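Local atomic coordinates of TRAP dicarboxylate transporter-DctP subunit (Desulfovibrio salexigens, PDB entry 4N6D), a protein that probably binds an organic acid in the periplasm and hands it to the membrane part of a TRAP-type transporter for uptake. Residues S121-D126 against I334-K339; T115-A120 against K268-H273; M144-P149 against T230-F235. All coordinates share one frame; numbering follows the deposited sequence.

Interaction 1. Residues S121-D126 against I334-K339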
ATOM      1  N   SER A 121      -1.364  -3.638   6.760  1.00  9.00           N
ATOM      2  CA  SER A 121       0.024  -3.364   7.174  1.00  9.45           C
ATOM      3  C   SER A 121       0.485  -4.410   8.187  1.00 10.42           C
ATOM      4  O   SER A 121       1.596  -4.956   8.090  1.00 10.02           O
ATOM      5  CB  SER A 121       0.156  -1.968   7.794  1.00  7.85           C
ATOM      6  OG  SER A 121      -0.041  -0.954   6.821  1.00  7.78           O
ATOM      7  N   LEU A 122      -0.367  -4.681   9.166  1.00  8.56           N
ATOM      8  CA  LEU A 122       0.002  -5.627  10.201  1.00  9.33           C
ATOM      9  C   LEU A 122       0.059  -7.045   9.641  1.00 12.84           C
ATOM     10  O   LEU A 122       0.945  -7.813  10.029  1.00 10.10           O
ATOM     11  CB  LEU A 122      -0.953  -5.552  11.388  1.00  9.57           C
ATOM     12  CG  LEU A 122      -0.692  -4.359  12.307  1.00 11.67           C
ATOM     13  CD1 LEU A 122      -1.843  -4.151  13.226  1.00 12.85           C
ATOM     14  CD2 LEU A 122       0.635  -4.597  13.046  1.00 14.73           C
ATOM     15  N   ALA A 123      -0.868  -7.393   8.739  1.00  8.86           N
ATOM     16  CA  ALA A 123      -0.822  -8.722   8.130  1.00  9.02           C
ATOM     17  C   ALA A 123       0.450  -8.894   7.306  1.00  7.47           C
ATOM     18  O   ALA A 123       1.086  -9.948   7.345  1.00  8.35           O
ATOM     19  CB  ALA A 123      -2.061  -9.003   7.271  1.00  7.04           C
ATOM     20  N   LEU A 124       0.837  -7.854   6.569  1.00  7.70           N
ATOM     21  CA  LEU A 124       2.062  -7.906   5.768  1.00  7.43           C
ATOM     22  C   LEU A 124       3.307  -8.139   6.634  1.00  7.83           C
ATOM     23  O   LEU A 124       4.162  -8.989   6.301  1.00  8.67           O
ATOM     24  CB  LEU A 124       2.198  -6.623   4.947  1.00  5.87           C
ATOM     25  CG  LEU A 124       3.456  -6.424   4.100  1.00  8.55           C
ATOM     26  CD1 LEU A 124       3.636  -7.473   3.014  1.00  8.05           C
ATOM     27  CD2 LEU A 124       3.368  -5.047   3.541  1.00  7.56           C
ATOM     28  N   TRP A 125       3.413  -7.390   7.721  1.00  9.42           N
ATOM     29  CA  TRP A 125       4.550  -7.529   8.639  1.00  9.12           C
ATOM     30  C   TRP A 125       4.577  -8.940   9.233  1.00  9.00           C
ATOM     31  O   TRP A 125       5.641  -9.578   9.310  1.00  9.82           O
ATOM     32  CB  TRP A 125       4.468  -6.472   9.752  1.00  7.39           C
ATOM     33  CG  TRP A 125       5.545  -6.655  10.749  1.00  8.87           C
ATOM     34  CD1 TRP A 125       5.412  -7.160  12.012  1.00 12.94           C
ATOM     35  CD2 TRP A 125       6.938  -6.408  10.558  1.00  9.91           C
ATOM     36  NE1 TRP A 125       6.640  -7.231  12.625  1.00 11.54           N
ATOM     37  CE2 TRP A 125       7.592  -6.757  11.760  1.00 10.28           C
ATOM     38  CE3 TRP A 125       7.698  -5.915   9.491  1.00  9.92           C
ATOM     39  CZ2 TRP A 125       8.969  -6.640  11.918  1.00 14.31           C
ATOM     40  CZ3 TRP A 125       9.070  -5.780   9.660  1.00 10.56           C
ATOM     41  CH2 TRP A 125       9.687  -6.134  10.860  1.00 12.19           C
ATOM     42  N   ASP A 126       3.414  -9.434   9.665  1.00  8.29           N
ATOM     43  CA  ASP A 126       3.345 -10.782  10.204  1.00  7.63           C
ATOM     44  C   ASP A 126       3.736 -11.843   9.169  1.00 10.36           C
ATOM     45  O   ASP A 126       4.412 -12.830   9.501  1.00 11.06           O
ATOM     46  CB  ASP A 126       1.950 -11.130  10.743  1.00 10.07           C
ATOM     47  CG  ASP A 126       1.655 -10.518  12.092  1.00 13.88           C
ATOM     48  OD1 ASP A 126       2.564  -9.937  12.722  1.00 12.74           O
ATOM     49  OD2 ASP A 126       0.500 -10.694  12.552  1.00 13.91           O
ATOM     50  N   ILE A 334      -8.318 -12.073   8.853  1.00  9.83           N
ATOM     51  CA  ILE A 334      -9.330 -12.282   9.877  1.00 10.51           C
ATOM     52  C   ILE A 334      -8.811 -11.848  11.259  1.00 10.72           C
ATOM     53  O   ILE A 334      -9.556 -11.288  12.074  1.00 11.30           O
ATOM     54  CB  ILE A 334      -9.791 -13.738   9.888  1.00 10.69           C
ATOM     55  CG1 ILE A 334     -10.493 -14.052   8.580  1.00 10.65           C
ATOM     56  CG2 ILE A 334     -10.779 -13.989  11.031  1.00 11.43           C
ATOM     57  CD1 ILE A 334     -10.794 -15.530   8.369  1.00 10.79           C
ATOM     58  N   LYS A 335      -7.554 -12.140  11.552  1.00 10.85           N
ATOM     59  CA  LYS A 335      -6.988 -11.722  12.837  1.00 10.94           C
ATOM     60  C   LYS A 335      -7.129 -10.205  13.063  1.00 12.52           C
ATOM     61  O   LYS A 335      -7.404  -9.752  14.178  1.00 13.31           O
ATOM     62  CB  LYS A 335      -5.501 -12.108  12.891  1.00 10.57           C
ATOM     63  CG  LYS A 335      -4.747 -11.689  14.145  1.00 13.16           C
ATOM     64  CD  LYS A 335      -3.287 -12.154  13.981  1.00 20.93           C
ATOM     65  CE  LYS A 335      -2.377 -11.773  15.129  1.00 32.44           C
ATOM     66  NZ  LYS A 335      -0.959 -12.122  14.734  1.00 38.00           N
ATOM     67  N   TYR A 336      -6.926  -9.421  12.014  1.00 10.45           N
ATOM     68  CA  TYR A 336      -6.867  -7.972  12.161  1.00 10.66           C
ATOM     69  C   TYR A 336      -8.156  -7.257  11.795  1.00 14.26           C
ATOM     70  O   TYR A 336      -8.343  -6.084  12.171  1.00 12.11           O
ATOM     71  CB  TYR A 336      -5.662  -7.403  11.376  1.00 10.09           C
ATOM     72  CG  TYR A 336      -4.362  -7.804  12.034  1.00 13.07           C
ATOM     73  CD1 TYR A 336      -4.045  -7.349  13.296  1.00 10.95           C
ATOM     74  CD2 TYR A 336      -3.458  -8.649  11.406  1.00 11.24           C
ATOM     75  CE1 TYR A 336      -2.884  -7.740  13.926  1.00 13.79           C
ATOM     76  CE2 TYR A 336      -2.290  -9.048  12.027  1.00  9.47           C
ATOM     77  CZ  TYR A 336      -2.005  -8.581  13.291  1.00 12.21           C
ATOM     78  OH  TYR A 336      -0.843  -8.960  13.917  1.00 15.74           O
ATOM     79  N   GLU A 337      -9.057  -7.961  11.099  1.00 11.15           N
ATOM     80  CA  GLU A 337     -10.321  -7.364  10.656  1.00 13.14           C
ATOM     81  C   GLU A 337     -11.522  -8.082  11.188  1.00 26.65           C
ATOM     82  O   GLU A 337     -12.518  -7.446  11.505  1.00 40.23           O
ATOM     83  CB  GLU A 337     -10.501  -7.412   9.134  1.00 20.35           C
ATOM     84  CG  GLU A 337      -9.395  -6.867   8.347  1.00 11.70           C
ATOM     85  CD  GLU A 337      -9.747  -6.599   6.888  1.00 14.02           C
ATOM     86  OE1 GLU A 337     -10.826  -7.000   6.384  1.00 15.91           O
ATOM     87  OE2 GLU A 337      -8.907  -5.954   6.248  1.00 11.72           O
ATOM     88  N   GLY A 338     -11.424  -9.406  11.258  1.00 22.78           N
ATOM     89  CA  GLY A 338     -12.586 -10.277  11.389  1.00 26.77           C
ATOM     90  C   GLY A 338     -13.875  -9.547  11.711  1.00 25.33           C
ATOM     91  O   GLY A 338     -13.918  -8.831  12.709  1.00 26.39           O
ATOM     92  N   LYS A 339     -14.926  -9.764  10.907  1.00 27.11           N
ATOM     93  CA  LYS A 339     -16.246  -9.155  11.167  1.00 28.07           C
ATOM     94  C   LYS A 339     -17.237 -10.112  11.799  1.00 30.09           C
ATOM     95  O   LYS A 339     -18.288  -9.677  12.282  1.00 24.91           O
ATOM     96  CB  LYS A 339     -16.898  -8.639   9.875  1.00 28.91           C
ATOM     97  CG  LYS A 339     -16.218  -7.433   9.279  1.00 38.93           C
ATOM     98  CD  LYS A 339     -14.945  -7.867   8.632  1.00 42.91           C
ATOM     99  CE  LYS A 339     -14.323  -6.763   7.815  1.00 34.96           C
ATOM    100  NZ  LYS A 339     -13.297  -7.388   7.010  1.00 17.71           N
TER
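Leu122 lays its CB over the centre of the Tyr336 ring. CB sits 3.7 Å from the ring centroid of Tyr336 and only 9° off the ring normal, a CH-pi contact. The two side chains cross at about a right angle. CD1 of Leu122 also reaches the ring, 3.8 Å from CE1 of Tyr336. The opposite face carries the aliphatic chain of Lys335, whose CG lies above the ring centre. The ring is sandwiched between a leucine of the facing helix and its own sequence neighbour, which restricts its tilt. CB of Ala123 adds a looser contact, 4.4 Å from CD2 of Tyr336. This packing joins helix 117-131 to the last turn of helix 322-337, the C-terminal helix of this family 7 solute-binding protein. The polar end of the contact is at Asp126. Its OD2 lies at the edge of the ring, near the ring plane, and accepts a short hydrogen bond of 2.6 Å from OH of Tyr336. NZ of Lys335 forms a salt bridge to the same OD2 of Asp126 at 3.0 Å. Both donors come from the syn side, each more than 30° out of the carboxylate plane, but from opposite faces of it. Lys335 is fully extended, with CG anti to the backbone N (chi1 178°), and its tip meets the tip of Asp126. The other oxygen, OD1, has Arg260 of helix 249-285 as its salt-bridge partner. Arg260 also hydrogen-bonds OH of Tyr336, which ties a third helix to the group.

Interaction 2. Residues T115-A120 against K268-H273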
ATOM      1  N   THR A 115      -9.589  -4.417   4.037  1.00  9.20           N
ATOM      2  CA  THR A 115     -10.485  -3.254   4.021  1.00  8.24           C
ATOM      3  C   THR A 115      -9.913  -2.042   4.744  1.00  9.53           C
ATOM      4  O   THR A 115     -10.610  -1.047   4.945  1.00 11.45           O
ATOM      5  CB  THR A 115     -11.833  -3.611   4.666  1.00 11.62           C
ATOM      6  OG1 THR A 115     -11.621  -3.998   6.022  1.00 12.68           O
ATOM      7  CG2 THR A 115     -12.504  -4.758   3.916  1.00 13.32           C
ATOM      8  N   SER A 116      -8.641  -2.115   5.132  1.00  9.79           N
ATOM      9  CA  SER A 116      -7.992  -0.977   5.777  1.00  8.57           C
ATOM     10  C   SER A 116      -6.490  -1.097   5.638  1.00 10.10           C
ATOM     11  O   SER A 116      -5.966  -2.197   5.423  1.00  8.64           O
ATOM     12  CB  SER A 116      -8.358  -0.865   7.265  1.00 11.00           C
ATOM     13  OG  SER A 116      -7.716  -1.866   8.036  1.00 11.75           O
ATOM     14  N   SER A 117      -5.813   0.042   5.765  1.00  8.51           N
ATOM     15  CA  SER A 117      -4.358   0.094   5.768  1.00  8.23           C
ATOM     16  C   SER A 117      -3.792  -0.587   7.006  1.00  9.03           C
ATOM     17  O   SER A 117      -2.775  -1.275   6.930  1.00  8.37           O
ATOM     18  CB  SER A 117      -3.912   1.551   5.733  1.00  9.54           C
ATOM     19  OG  SER A 117      -2.484   1.641   5.756  1.00  8.43           O
ATOM     20  N   THR A 118      -4.485  -0.412   8.138  1.00  9.64           N
ATOM     21  CA  THR A 118      -4.033  -0.971   9.397  1.00  8.62           C
ATOM     22  C   THR A 118      -3.946  -2.485   9.327  1.00  8.68           C
ATOM     23  O   THR A 118      -2.916  -3.060   9.689  1.00  8.90           O
ATOM     24  CB  THR A 118      -4.926  -0.547  10.579  1.00  9.80           C
ATOM     25  OG1 THR A 118      -4.888   0.872  10.725  1.00 11.86           O
ATOM     26  CG2 THR A 118      -4.439  -1.152  11.876  1.00 11.80           C
ATOM     27  N   SER A 119      -5.014  -3.135   8.857  1.00  8.19           N
ATOM     28  CA  SER A 119      -5.040  -4.573   8.827  1.00  7.44           C
ATOM     29  C   SER A 119      -4.086  -5.135   7.783  1.00  8.29           C
ATOM     30  O   SER A 119      -3.436  -6.133   8.012  1.00  9.28           O
ATOM     31  CB  SER A 119      -6.455  -5.115   8.590  1.00  8.98           C
ATOM     32  OG  SER A 119      -6.983  -4.604   7.385  1.00 10.06           O
ATOM     33  N   ALA A 120      -3.991  -4.473   6.638  1.00  7.79           N
ATOM     34  CA  ALA A 120      -3.083  -4.929   5.612  1.00  7.60           C
ATOM     35  C   ALA A 120      -1.646  -4.741   6.069  1.00  8.39           C
ATOM     36  O   ALA A 120      -0.801  -5.579   5.780  1.00  7.37           O
ATOM     37  CB  ALA A 120      -3.335  -4.183   4.313  1.00  7.92           C
ATOM     38  N   LYS A 268      -2.406   2.937  10.845  1.00 10.18           N
ATOM     39  CA  LYS A 268      -3.362   3.762  11.562  1.00  9.76           C
ATOM     40  C   LYS A 268      -3.361   5.193  11.068  1.00 12.14           C
ATOM     41  O   LYS A 268      -4.426   5.825  10.962  1.00 11.42           O
ATOM     42  CB  LYS A 268      -3.120   3.678  13.059  1.00  9.84           C
ATOM     43  CG  LYS A 268      -3.590   2.332  13.595  1.00 11.81           C
ATOM     44  CD  LYS A 268      -3.517   2.195  15.084  1.00 15.84           C
ATOM     45  CE  LYS A 268      -4.188   0.891  15.511  1.00 21.07           C
ATOM     46  NZ  LYS A 268      -3.980   0.583  16.963  1.00 24.43           N
ATOM     47  N   TYR A 269      -2.173   5.715  10.780  1.00 10.22           N
ATOM     48  CA  TYR A 269      -2.043   7.060  10.246  1.00 10.02           C
ATOM     49  C   TYR A 269      -2.798   7.171   8.923  1.00  8.93           C
ATOM     50  O   TYR A 269      -3.566   8.120   8.693  1.00 12.04           O
ATOM     51  CB  TYR A 269      -0.567   7.450  10.036  1.00  9.56           C
ATOM     52  CG  TYR A 269      -0.473   8.652   9.156  1.00 12.29           C
ATOM     53  CD1 TYR A 269      -0.652   9.931   9.675  1.00 15.82           C
ATOM     54  CD2 TYR A 269      -0.282   8.514   7.794  1.00  9.39           C
ATOM     55  CE1 TYR A 269      -0.619  11.047   8.858  1.00 14.68           C
ATOM     56  CE2 TYR A 269      -0.245   9.628   6.965  1.00 12.11           C
ATOM     57  CZ  TYR A 269      -0.419  10.888   7.504  1.00 12.26           C
ATOM     58  OH  TYR A 269      -0.381  11.984   6.654  1.00 16.12           O
ATOM     59  N   MET A 270      -2.587   6.194   8.056  1.00  9.65           N
ATOM     60  CA  MET A 270      -3.189   6.191   6.736  1.00 10.13           C
ATOM     61  C   MET A 270      -4.703   6.057   6.816  1.00 12.79           C
ATOM     62  O   MET A 270      -5.420   6.791   6.141  1.00 13.07           O
ATOM     63  CB  MET A 270      -2.591   5.042   5.910  1.00 10.82           C
ATOM     64  CG  MET A 270      -3.048   5.005   4.474  1.00 13.71           C
ATOM     65  SD  MET A 270      -2.384   6.431   3.550  1.00 16.39           S
ATOM     66  CE  MET A 270      -3.899   7.269   3.185  1.00 19.90           C
ATOM     67  N   ASP A 271      -5.209   5.139   7.638  1.00  8.81           N
ATOM     68  CA  ASP A 271      -6.661   5.034   7.810  1.00  9.32           C
ATOM     69  C   ASP A 271      -7.272   6.313   8.363  1.00 14.21           C
ATOM     70  O   ASP A 271      -8.361   6.703   7.967  1.00 13.86           O
ATOM     71  CB  ASP A 271      -7.024   3.834   8.689  1.00 11.39           C
ATOM     72  CG  ASP A 271      -6.791   2.508   7.973  1.00 10.90           C
ATOM     73  OD1 ASP A 271      -6.936   2.490   6.729  1.00  9.43           O
ATOM     74  OD2 ASP A 271      -6.511   1.495   8.650  1.00 10.19           O
ATOM     75  N   GLU A 272      -6.595   6.975   9.292  1.00 11.94           N
ATOM     76  CA  GLU A 272      -7.127   8.237   9.818  1.00 12.15           C
ATOM     77  C   GLU A 272      -7.065   9.343   8.762  1.00 14.23           C
ATOM     78  O   GLU A 272      -7.951  10.188   8.672  1.00 16.08           O
ATOM     79  CB  GLU A 272      -6.365   8.624  11.083  1.00 13.39           C
ATOM     80  CG  GLU A 272      -6.789   9.960  11.712  1.00 19.54           C
ATOM     81  CD  GLU A 272      -8.220   9.979  12.224  1.00 26.24           C
ATOM     82  OE1 GLU A 272      -8.781   8.903  12.556  1.00 23.36           O
ATOM     83  OE2 GLU A 272      -8.786  11.093  12.300  1.00 31.12           O
ATOM     84  N   HIS A 273      -6.020   9.314   7.951  1.00 12.78           N
ATOM     85  CA  HIS A 273      -5.851  10.270   6.866  1.00 13.36           C
ATOM     86  C   HIS A 273      -6.961  10.101   5.823  1.00 13.31           C
ATOM     87  O   HIS A 273      -7.478  11.098   5.289  1.00 16.61           O
ATOM     88  CB  HIS A 273      -4.464  10.082   6.250  1.00 13.96           C
ATOM     89  CG  HIS A 273      -4.121  11.089   5.205  1.00 14.23           C
ATOM     90  ND1 HIS A 273      -3.969  12.430   5.488  1.00 24.54           N
ATOM     91  CD2 HIS A 273      -3.903  10.956   3.875  1.00 15.03           C
ATOM     92  CE1 HIS A 273      -3.676  13.078   4.376  1.00 26.05           C
ATOM     93  NE2 HIS A 273      -3.639  12.208   3.380  1.00 19.66           N
TER
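The carboxylate of Asp271 is the flat group that meets Ser117 and Thr118, and its two oxygens are used differently. OD1 of Asp271 takes the backbone N of Ser117 at 2.9 Å on its syn lone pair. OD2 takes both donors of Thr118, and both come from the same face of the carboxylate plane. The backbone N of Thr118 is 2.8 Å from OD2 of Asp271 and stands above the plane, 36° out of it. OG1 of Thr118 reaches OD2 of Asp271 at 2.7 Å, on the anti side and less tilted. Thr118 manages this because OG1 lies beside its own backbone N, anti to the carbonyl carbon (chi1 -62°). CB of Ser116 also packs on this oxygen, 3.3 Å from OD2 of Asp271.

Carbon atoms of Lys268 and Met270 pack against the two hydroxyls. CG of Lys268 touches OG1 of Thr118 at 3.5 Å. The rest of the Lys268 chain runs out extended past CG2 of Thr118 to a salt bridge with Glu264. CB of Met270 lies 3.4 Å from OG of Ser117, a hydroxyl that is hydrogen-bonded to Ala146.

Ser116 occupies the N-cap position of helix 117-131, and Ser117 and Thr118 begin its first turn. Amides there have no acceptor within the helix, and Asp271 supplies one. The positive end of the helix dipole probably favours the negative charge. The arrangement is a carboxylate of one helix bound at the N-terminus of another, here set on helix 249-285, the long helix that spans both lobes in TRAP solute-binding proteins.

Interaction 3. Residues M144-P149 against T230-F235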
ATOM      1  N   MET A 144       7.433  -2.863   7.431  1.00  6.42           N
ATOM      2  CA  MET A 144       6.660  -2.945   6.199  1.00  6.64           C
ATOM      3  C   MET A 144       5.312  -2.340   6.486  1.00  7.64           C
ATOM      4  O   MET A 144       4.889  -2.255   7.640  1.00  9.48           O
ATOM      5  CB  MET A 144       6.480  -4.379   5.736  1.00  9.89           C
ATOM      6  CG  MET A 144       7.814  -5.065   5.458  1.00 14.71           C
ATOM      7  SD  MET A 144       7.559  -6.746   4.937  1.00 16.45           S
ATOM      8  CE  MET A 144       7.280  -6.475   3.193  1.00 16.07           C
ATOM      9  N   PHE A 145       4.636  -1.903   5.431  1.00  7.26           N
ATOM     10  CA  PHE A 145       3.286  -1.377   5.568  1.00  8.00           C
ATOM     11  C   PHE A 145       2.606  -1.340   4.210  1.00  8.38           C
ATOM     12  O   PHE A 145       3.222  -1.621   3.201  1.00  8.86           O
ATOM     13  CB  PHE A 145       3.295   0.012   6.206  1.00  7.16           C
ATOM     14  CG  PHE A 145       4.222   0.974   5.543  1.00  7.21           C
ATOM     15  CD1 PHE A 145       3.857   1.622   4.385  1.00  7.87           C
ATOM     16  CD2 PHE A 145       5.460   1.246   6.096  1.00  9.86           C
ATOM     17  CE1 PHE A 145       4.735   2.516   3.760  1.00 11.08           C
ATOM     18  CE2 PHE A 145       6.338   2.144   5.482  1.00 10.96           C
ATOM     19  CZ  PHE A 145       5.978   2.764   4.316  1.00  9.03           C
ATOM     20  N   ALA A 146       1.330  -1.012   4.210  1.00  6.45           N
ATOM     21  CA  ALA A 146       0.532  -1.007   2.990  1.00  7.86           C
ATOM     22  C   ALA A 146      -0.292   0.254   2.905  1.00  7.57           C
ATOM     23  O   ALA A 146      -0.667   0.849   3.920  1.00  9.55           O
ATOM     24  CB  ALA A 146      -0.402  -2.208   2.943  1.00  9.74           C
ATOM     25  N   SER A 147      -0.613   0.644   1.672  1.00  9.10           N
ATOM     26  CA  SER A 147      -1.546   1.727   1.436  1.00  8.47           C
ATOM     27  C   SER A 147      -2.948   1.354   1.932  1.00 10.61           C
ATOM     28  O   SER A 147      -3.193   0.219   2.332  1.00  9.34           O
ATOM     29  CB  SER A 147      -1.603   2.000  -0.056  1.00 10.13           C
ATOM     30  OG  SER A 147      -2.295   0.950  -0.722  1.00 11.03           O
ATOM     31  N   ALA A 148      -3.865   2.315   1.895  1.00  8.20           N
ATOM     32  CA  ALA A 148      -5.279   2.034   2.039  1.00  8.27           C
ATOM     33  C   ALA A 148      -5.741   1.366   0.762  1.00  8.93           C
ATOM     34  O   ALA A 148      -5.066   1.456  -0.272  1.00  9.68           O
ATOM     35  CB  ALA A 148      -6.059   3.310   2.269  1.00 11.38           C
ATOM     36  N   PRO A 149      -6.882   0.676   0.821  1.00  7.39           N
ATOM     37  CA  PRO A 149      -7.343  -0.028  -0.370  1.00  7.26           C
ATOM     38  C   PRO A 149      -7.735   0.905  -1.498  1.00 10.06           C
ATOM     39  O   PRO A 149      -8.135   2.049  -1.270  1.00 11.15           O
ATOM     40  CB  PRO A 149      -8.584  -0.794   0.135  1.00  9.33           C
ATOM     41  CG  PRO A 149      -8.319  -0.978   1.580  1.00 10.69           C
ATOM     42  CD  PRO A 149      -7.659   0.293   2.013  1.00 11.14           C
ATOM     43  N   THR A 230     -10.460  -2.940  -3.232  1.00  7.20           N
ATOM     44  CA  THR A 230      -9.959  -3.871  -4.237  1.00  8.11           C
ATOM     45  C   THR A 230      -8.620  -4.514  -3.876  1.00 10.46           C
ATOM     46  O   THR A 230      -8.494  -5.732  -3.854  1.00 12.18           O
ATOM     47  CB  THR A 230      -9.928  -3.196  -5.605  1.00  9.56           C
ATOM     48  OG1 THR A 230     -11.273  -2.900  -5.982  1.00 11.17           O
ATOM     49  CG2 THR A 230      -9.323  -4.116  -6.635  1.00 10.62           C
ATOM     50  N   ALA A 231      -7.624  -3.699  -3.582  1.00  9.08           N
ATOM     51  CA  ALA A 231      -6.288  -4.202  -3.308  1.00  9.97           C
ATOM     52  C   ALA A 231      -5.550  -3.063  -2.632  1.00  9.60           C
ATOM     53  O   ALA A 231      -5.965  -1.912  -2.747  1.00 12.43           O
ATOM     54  CB  ALA A 231      -5.562  -4.581  -4.612  1.00  9.44           C
ATOM     55  N   VAL A 232      -4.411  -3.388  -2.020  1.00  8.08           N
ATOM     56  CA  VAL A 232      -3.499  -2.388  -1.475  1.00  8.69           C
ATOM     57  C   VAL A 232      -2.133  -2.495  -2.167  1.00  7.56           C
ATOM     58  O   VAL A 232      -1.867  -3.439  -2.916  1.00  7.36           O
ATOM     59  CB  VAL A 232      -3.283  -2.574   0.060  1.00  6.33           C
ATOM     60  CG1 VAL A 232      -4.598  -2.488   0.850  1.00  7.50           C
ATOM     61  CG2 VAL A 232      -2.596  -3.901   0.342  1.00  7.90           C
ATOM     62  N   TYR A 233      -1.286  -1.504  -1.932  1.00  9.17           N
ATOM     63  CA  TYR A 233       0.104  -1.525  -2.353  1.00  9.57           C
ATOM     64  C   TYR A 233       0.996  -1.743  -1.142  1.00  7.57           C
ATOM     65  O   TYR A 233       0.958  -0.942  -0.209  1.00  9.08           O
ATOM     66  CB  TYR A 233       0.500  -0.194  -3.002  1.00  8.60           C
ATOM     67  CG  TYR A 233      -0.265   0.086  -4.258  1.00 10.07           C
ATOM     68  CD1 TYR A 233       0.124  -0.471  -5.467  1.00 14.89           C
ATOM     69  CD2 TYR A 233      -1.386   0.885  -4.230  1.00 11.60           C
ATOM     70  CE1 TYR A 233      -0.600  -0.237  -6.622  1.00 17.29           C
ATOM     71  CE2 TYR A 233      -2.113   1.128  -5.378  1.00 16.75           C
ATOM     72  CZ  TYR A 233      -1.712   0.570  -6.567  1.00 16.73           C
ATOM     73  OH  TYR A 233      -2.435   0.815  -7.716  1.00 25.32           O
ATOM     74  N   PRO A 234       1.791  -2.816  -1.155  1.00  6.59           N
ATOM     75  CA  PRO A 234       2.718  -3.078  -0.057  1.00  7.27           C
ATOM     76  C   PRO A 234       4.086  -2.393  -0.240  1.00  9.54           C
ATOM     77  O   PRO A 234       4.597  -2.246  -1.362  1.00  7.66           O
ATOM     78  CB  PRO A 234       2.896  -4.591  -0.111  1.00  7.01           C
ATOM     79  CG  PRO A 234       2.772  -4.918  -1.576  1.00  6.71           C
ATOM     80  CD  PRO A 234       1.782  -3.924  -2.130  1.00  6.90           C
ATOM     81  N   PHE A 235       4.669  -2.020   0.896  1.00  8.23           N
ATOM     82  CA  PHE A 235       5.958  -1.332   0.938  1.00  6.34           C
ATOM     83  C   PHE A 235       6.864  -2.021   1.941  1.00  7.14           C
ATOM     84  O   PHE A 235       6.387  -2.583   2.928  1.00  6.93           O
ATOM     85  CB  PHE A 235       5.777   0.107   1.440  1.00  6.41           C
ATOM     86  CG  PHE A 235       5.004   1.005   0.512  1.00  6.27           C
ATOM     87  CD1 PHE A 235       3.615   0.949   0.446  1.00  8.05           C
ATOM     88  CD2 PHE A 235       5.659   1.924  -0.272  1.00 10.73           C
ATOM     89  CE1 PHE A 235       2.917   1.766  -0.394  1.00  9.30           C
ATOM     90  CE2 PHE A 235       4.957   2.764  -1.120  1.00 11.60           C
ATOM     91  CZ  PHE A 235       3.578   2.675  -1.179  1.00 10.38           C
TER
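Backbone hydrogen bonds pair Phe145 with Phe235 in an antiparallel ladder. N of Phe235 is 2.8 Å from O of Phe145, and N of Phe145 is 3.1 Å from O of Phe235. Ala146 and Pro234 form the next, non-hydrogen-bonded pair. Beyond it N of Ser147 donates to O of Tyr233.

A side chain then takes over the pairing. OG of Ser147 accepts the N-H of Tyr233 at 2.9 Å, in a nearly straight bond (172°), and gives its own proton to O of Ala148. O of Ser147 is buried without a polar partner, 3.4 Å from CG1 of Val232.

Among the aromatic contacts, CB of Phe235 lies over one face of the Phe145 ring, 3.5 Å from CE1 of Phe145. The two rings are near parallel, with planes at 22°, but are slid apart and barely overlap. OG of Ser147 sits at the edge of the Tyr233 ring.

Apolar groups close the rest. CG2 of Val232 meets CB of Ala146 at 3.8 Å, and CG1 lies beside the Pro149 ring.

Residues 144-149 lead from the five-stranded sheet toward strand 151-154 of the second sheet, and 230-235 come back the other way, consistent with a crossing between lobes. Helix 117-131 packs on Met144 and Pro234, and helix 43-58 on Phe145 and Phe235.

Overall arrangement
Interaction 3 is the core contact, its centre about 2 Å from the centre of the chain. Interactions 1 and 2 lie farther out and are partly buried. Both of these use helix 117-131: interaction 2 its first turn, interaction 1 the turns that follow. Each outer contact turns on an aspartate carboxylate, whereas interaction 3 relies on strand pairing and apolar packing. In interaction 1 the donors across the contact are side chains, while in interaction 2 the carboxylate also takes main-chain amides. The three are linked directly. OG of Ser121 hydrogen-bonds to N of Ala146 and OG of Ser117 to O of Ala146, and Glu337 OE2 probably hydrogen-bonds to Ser119 and Thr115.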